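Local coordinates for protein beta-galactosidase (Bacillus circulans subsp. alkalophilus, PDB 3TTY) that hydrolyses terminal beta-galactosyl residues of beta-galactosides, binding galactose in a pocket of its TIM-barrel domain, and assembles from three subunits, at residues Glu4-Pro7 with Lys8-Gly12; His369-Val372 with Phe373-Ala377. All blocks are in the same frame, centred on the assembly; numbering follows the deposited sequence.

Contact 1 (Glu4-Pro7 with Lys8-Gly12)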
loop_
_atom_site.group_PDB
_atom_site.type_symbol
_atom_site.label_atom_id
_atom_site.label_comp_id
_atom_site.label_asym_id
_atom_site.label_seq_id
_atom_site.Cartn_x
_atom_site.Cartn_y
_atom_site.Cartn_z
ATOM N N GLU A 4 -1.486 0.482 -50.396
ATOM C CA GLU A 4 -1.756 -0.276 -51.613
ATOM C C GLU A 4 -0.568 -1.106 -52.102
ATOM O O GLU A 4 -0.739 -2.049 -52.865
ATOM C CB GLU A 4 -2.222 0.660 -52.730
ATOM C CG GLU A 4 -3.531 1.391 -52.428
ATOM C CD GLU A 4 -4.732 0.457 -52.302
ATOM O OE1 GLU A 4 -4.796 -0.549 -53.051
ATOM O OE2 GLU A 4 -5.618 0.735 -51.453
ATOM N N LYS A 5 0.640 -0.762 -51.682
ATOM C CA LYS A 5 1.785 -1.469 -52.231
ATOM C C LYS A 5 2.056 -2.788 -51.498
ATOM O O LYS A 5 2.985 -3.522 -51.834
ATOM C CB LYS A 5 3.017 -0.562 -52.284
ATOM C CG LYS A 5 3.477 -0.018 -50.942
ATOM C CD LYS A 5 4.862 0.641 -51.052
ATOM C CE LYS A 5 4.808 1.939 -51.814
ATOM N NZ LYS A 5 6.158 2.551 -51.910
ATOM N N PHE A 6 1.201 -3.102 -50.531
ATOM C CA PHE A 6 1.432 -4.203 -49.596
ATOM C C PHE A 6 0.059 -4.781 -49.304
ATOM O O PHE A 6 -0.489 -4.554 -48.228
ATOM C CB PHE A 6 2.088 -3.628 -48.328
ATOM C CG PHE A 6 2.617 -4.656 -47.356
ATOM C CD1 PHE A 6 2.454 -6.017 -47.570
ATOM C CD2 PHE A 6 3.276 -4.238 -46.201
ATOM C CE1 PHE A 6 2.953 -6.948 -46.650
ATOM C CE2 PHE A 6 3.776 -5.158 -45.273
ATOM C CZ PHE A 6 3.615 -6.510 -45.494
ATOM N N PRO A 7 -0.502 -5.531 -50.275
ATOM C CA PRO A 7 -1.918 -5.913 -50.316
ATOM C C PRO A 7 -2.252 -7.227 -49.613
ATOM O O PRO A 7 -2.894 -8.096 -50.190
ATOM C CB PRO A 7 -2.190 -6.027 -51.816
ATOM C CG PRO A 7 -0.886 -6.566 -52.372
ATOM C CD PRO A 7 0.229 -6.042 -51.452
ATOM N N LYS A 8 -1.831 -7.355 -48.364
ATOM C CA LYS A 8 -2.215 -8.488 -47.532
ATOM C C LYS A 8 -2.270 -8.028 -46.085
ATOM O O LYS A 8 -2.006 -6.868 -45.783
ATOM C CB LYS A 8 -1.228 -9.670 -47.689
ATOM C CG LYS A 8 0.258 -9.306 -47.513
ATOM C CD LYS A 8 1.182 -10.510 -47.700
ATOM C CE LYS A 8 0.953 -11.595 -46.621
ATOM N NZ LYS A 8 1.510 -11.215 -45.284
ATOM N N ILE A 9 -2.624 -8.938 -45.191
ATOM C CA ILE A 9 -2.505 -8.685 -43.764
ATOM C C ILE A 9 -1.024 -8.749 -43.418
ATOM O O ILE A 9 -0.432 -9.825 -43.423
ATOM C CB ILE A 9 -3.293 -9.730 -42.966
ATOM C CG1 ILE A 9 -4.787 -9.600 -43.295
ATOM C CG2 ILE A 9 -3.041 -9.565 -41.474
ATOM C CD1 ILE A 9 -5.628 -10.742 -42.833
ATOM N N TRP A 10 -0.418 -7.593 -43.161
ATOM C CA TRP A 10 1.007 -7.547 -42.824
ATOM C C TRP A 10 1.354 -8.504 -41.679
ATOM O O TRP A 10 0.558 -8.723 -40.762
ATOM C CB TRP A 10 1.439 -6.124 -42.442
ATOM C CG TRP A 10 1.059 -5.077 -43.452
ATOM C CD1 TRP A 10 0.408 -5.269 -44.632
ATOM C CD2 TRP A 10 1.308 -3.673 -43.357
ATOM N NE1 TRP A 10 0.233 -4.076 -45.280
ATOM C CE2 TRP A 10 0.780 -3.079 -44.520
ATOM C CE3 TRP A 10 1.931 -2.864 -42.406
ATOM C CZ2 TRP A 10 0.856 -1.709 -44.758
ATOM C CZ3 TRP A 10 2.002 -1.506 -42.640
ATOM C CH2 TRP A 10 1.469 -0.941 -43.810
ATOM N N TYR A 11 2.556 -9.059 -41.727
ATOM C CA TYR A 11 2.982 -10.014 -40.715
ATOM C C TYR A 11 4.452 -9.810 -40.367
ATOM O O TYR A 11 5.328 -9.941 -41.227
ATOM C CB TYR A 11 2.740 -11.440 -41.212
ATOM C CG TYR A 11 2.794 -12.468 -40.121
ATOM C CD1 TYR A 11 1.960 -12.370 -39.008
ATOM C CD2 TYR A 11 3.675 -13.543 -40.200
ATOM C CE1 TYR A 11 2.005 -13.312 -38.007
ATOM C CE2 TYR A 11 3.730 -14.486 -39.210
ATOM C CZ TYR A 11 2.896 -14.377 -38.113
ATOM O OH TYR A 11 2.956 -15.335 -37.123
ATOM N N GLY A 12 4.725 -9.492 -39.107
ATOM C CA GLY A 12 6.069 -9.120 -38.690
ATOM C C GLY A 12 6.005 -8.373 -37.372
ATOM O O GLY A 12 5.212 -8.733 -36.504
#
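F6 and W10 lie ring on ring in an offset stack where an inverse gamma turn centred on P7 leads the chain into 10-14, the first strand of the TIM barrel. The phenyl and the five-membered ring of the indole are almost parallel, planes at 6° and centroids 3.5 Å apart. CD1 of W10 sits over the middle of the phenyl, while CD2 of F6 lies nearer the rim of the indole. F6 reaches this place with CG anti to the backbone N (chi1 -170°). The flat, greasy faces suit a buried position, which Y75 also helps to line; W10 in turn rests on V143 and M144 of barrel strand 142-146.

Apolar and charged parts of K8 are used separately. CG lies 3.7 Å from CE1 of F6, and the bent chain carries NZ into a salt bridge with D38 and a hydrogen bond to I9 O.

The hydrogen bonds between the segments gather on the carbonyl of F6, the residue before the turn proline. K8 N closes the turn with a weak bond to F6 O. Tryptophan suits its place because it brings a donor as well as a face: W10 NE1 meets F6 O at 3.1 Å. With an alanine here, the F6 ring would probably lose its stacking partner and F6 O the stronger of its two bonds described here. In the bond that W10 makes, the N-H...O angle is 150° and F6 O lies close to the indole plane.

Contact 2 (His369-Val372 with Phe373-Ala377)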
loop_
_atom_site.group_PDB
_atom_site.type_symbol
_atom_site.label_atom_id
_atom_site.label_comp_id
_atom_site.label_asym_id
_atom_site.label_seq_id
_atom_site.Cartn_x
_atom_site.Cartn_y
_atom_site.Cartn_z
ATOM N N HIS A 369 13.359 -24.222 -34.430
ATOM C CA HIS A 369 12.810 -25.506 -34.000
ATOM C C HIS A 369 12.248 -25.385 -32.602
ATOM O O HIS A 369 12.816 -25.880 -31.622
ATOM C CB HIS A 369 13.864 -26.608 -34.130
ATOM C CG HIS A 369 14.464 -26.669 -35.501
ATOM N ND1 HIS A 369 13.765 -27.135 -36.596
ATOM C CD2 HIS A 369 15.669 -26.264 -35.966
ATOM C CE1 HIS A 369 14.527 -27.045 -37.671
ATOM N NE2 HIS A 369 15.686 -26.515 -37.316
ATOM N N THR A 370 11.110 -24.715 -32.532
ATOM C CA THR A 370 10.511 -24.374 -31.264
ATOM C C THR A 370 8.997 -24.283 -31.423
ATOM O O THR A 370 8.485 -24.011 -32.509
ATOM C CB THR A 370 11.077 -23.047 -30.753
ATOM O OG1 THR A 370 11.080 -23.052 -29.325
ATOM C CG2 THR A 370 10.262 -21.891 -31.257
ATOM N N ARG A 371 8.281 -24.545 -30.337
ATOM C CA ARG A 371 6.829 -24.480 -30.342
ATOM C C ARG A 371 6.351 -23.089 -30.805
ATOM O O ARG A 371 5.554 -22.968 -31.741
ATOM C CB ARG A 371 6.329 -24.789 -28.934
ATOM C CG ARG A 371 4.873 -25.111 -28.816
ATOM C CD ARG A 371 4.417 -24.798 -27.405
ATOM N NE ARG A 371 3.277 -23.923 -27.519
ATOM C CZ ARG A 371 3.056 -22.839 -26.792
ATOM N NH1 ARG A 371 3.881 -22.474 -25.820
ATOM N NH2 ARG A 371 1.965 -22.140 -27.045
ATOM N N VAL A 372 6.867 -22.047 -30.159
ATOM C CA VAL A 372 6.521 -20.676 -30.511
ATOM C C VAL A 372 6.786 -20.348 -31.980
ATOM O O VAL A 372 5.935 -19.759 -32.653
ATOM C CB VAL A 372 7.254 -19.644 -29.610
ATOM C CG1 VAL A 372 7.119 -18.248 -30.195
ATOM C CG2 VAL A 372 6.690 -19.686 -28.199
ATOM N N PHE A 373 7.958 -20.729 -32.488
ATOM C CA PHE A 373 8.284 -20.406 -33.869
ATOM C C PHE A 373 7.333 -21.089 -34.846
ATOM O O PHE A 373 6.874 -20.466 -35.806
ATOM C CB PHE A 373 9.730 -20.738 -34.220
ATOM C CG PHE A 373 10.135 -20.237 -35.568
ATOM C CD1 PHE A 373 10.870 -19.068 -35.698
ATOM C CD2 PHE A 373 9.739 -20.909 -36.716
ATOM C CE1 PHE A 373 11.228 -18.592 -36.949
ATOM C CE2 PHE A 373 10.094 -20.437 -37.970
ATOM C CZ PHE A 373 10.838 -19.276 -38.083
ATOM N N ARG A 374 7.035 -22.363 -34.600
ATOM C CA ARG A 374 6.171 -23.121 -35.495
ATOM C C ARG A 374 4.779 -22.523 -35.572
ATOM O O ARG A 374 4.179 -22.471 -36.650
ATOM C CB ARG A 374 6.091 -24.584 -35.054
ATOM C CG ARG A 374 7.440 -25.289 -35.085
ATOM C CD ARG A 374 7.321 -26.699 -34.551
ATOM N NE ARG A 374 8.635 -27.302 -34.367
ATOM C CZ ARG A 374 9.124 -27.665 -33.187
ATOM N NH1 ARG A 374 8.392 -27.500 -32.092
ATOM N NH2 ARG A 374 10.332 -28.210 -33.109
ATOM N N GLU A 375 4.263 -22.072 -34.430
ATOM C CA GLU A 375 2.942 -21.455 -34.388
ATOM C C GLU A 375 2.956 -20.130 -35.144
ATOM O O GLU A 375 1.995 -19.786 -35.828
ATOM C CB GLU A 375 2.453 -21.288 -32.952
ATOM C CG GLU A 375 2.261 -22.624 -32.220
ATOM C CD GLU A 375 1.507 -22.493 -30.911
ATOM O OE1 GLU A 375 0.598 -21.627 -30.815
ATOM O OE2 GLU A 375 1.820 -23.264 -29.976
ATOM N N CYS A 376 4.058 -19.402 -35.046
ATOM C CA CYS A 376 4.210 -18.189 -35.828
ATOM C C CYS A 376 4.261 -18.516 -37.323
ATOM O O CYS A 376 3.645 -17.819 -38.137
ATOM C CB CYS A 376 5.457 -17.406 -35.397
ATOM S SG CYS A 376 5.310 -16.661 -33.737
ATOM N N ALA A 377 4.989 -19.577 -37.675
ATOM C CA ALA A 377 5.180 -19.938 -39.076
ATOM C C ALA A 377 3.848 -20.317 -39.690
ATOM O O ALA A 377 3.515 -19.883 -40.788
ATOM C CB ALA A 377 6.180 -21.089 -39.216
HETATM O O HOH W 1 10.480 -27.308 -36.854
#
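R371 and E375, one helical turn apart, form a salt bridge through a single carboxylate oxygen. NE of R371 lies 2.9 Å from OE2 of E375, and NH2 of R371 adds a weak bond to the same atom. The carboxylate and guanidinium planes stand 60° apart, so this is a bridge onto one oxygen rather than a flat two-by-two pairing. With CG anti to its backbone N (chi1 -165°) and a bend at chi3, the arginine head stands beside the start of the helix, and the extended chain of E375 reaches back along the helix to meet it.

R374 uses its guanidinium differently, laying one face over the backbone that enters the helix. T370 N is 3.6 Å above the plane, over its centre, and NH2 of R374 comes within 3.5 Å of H369 C. A water lying in the guanidinium plane accepts from R374 NE at 3.1 Å and also meets ND1 of H369. The long, extended arginine is suited to this, since it can span the first turn and still reach water.

Backbone bonds hold these groups at their spacing: R374 N to T370 O at 3.0 Å, E375 N to R371 O, and C376 N to V372 O. Farther out, E375 OE1 accepts from G325 N, and R371 NH2 donates to K322 O. R371 NH1 bridges to E516 of the second subunit, whose E515 takes both R371 N and T370 OG1, a hydroxyl that makes no capping bond. F373 packs against M31, L34 and A35 of helix 22-35.

The whole is the N-terminal end of helix 371-386, its first two turns, with T370 at the N-cap position and an i to i+4 arginine-glutamate bridge, set in the trimer interface.

Overall arrangement
Contact 1 comes first along the chain, closing the short N-terminal turn that leads into the first barrel strand, 10-14. Contact 2 opens only after the eighth strand, 339-344, and closes the opening turn of helix 371-386. The two therefore follow in series, neither nested nor crossed, with centres about 21 Å apart. Their segments nevertheless meet: Y11 OH and C376 O, 2.8 Å apart, probably share a hydrogen bond that joins the first strand to the late helix. Farther along that helix, L379 and L383 pack against Y11. Strand 10-14 also pairs with strand 339-344, where the barrel closes, while contact 2 carries the connection outward to the second subunit.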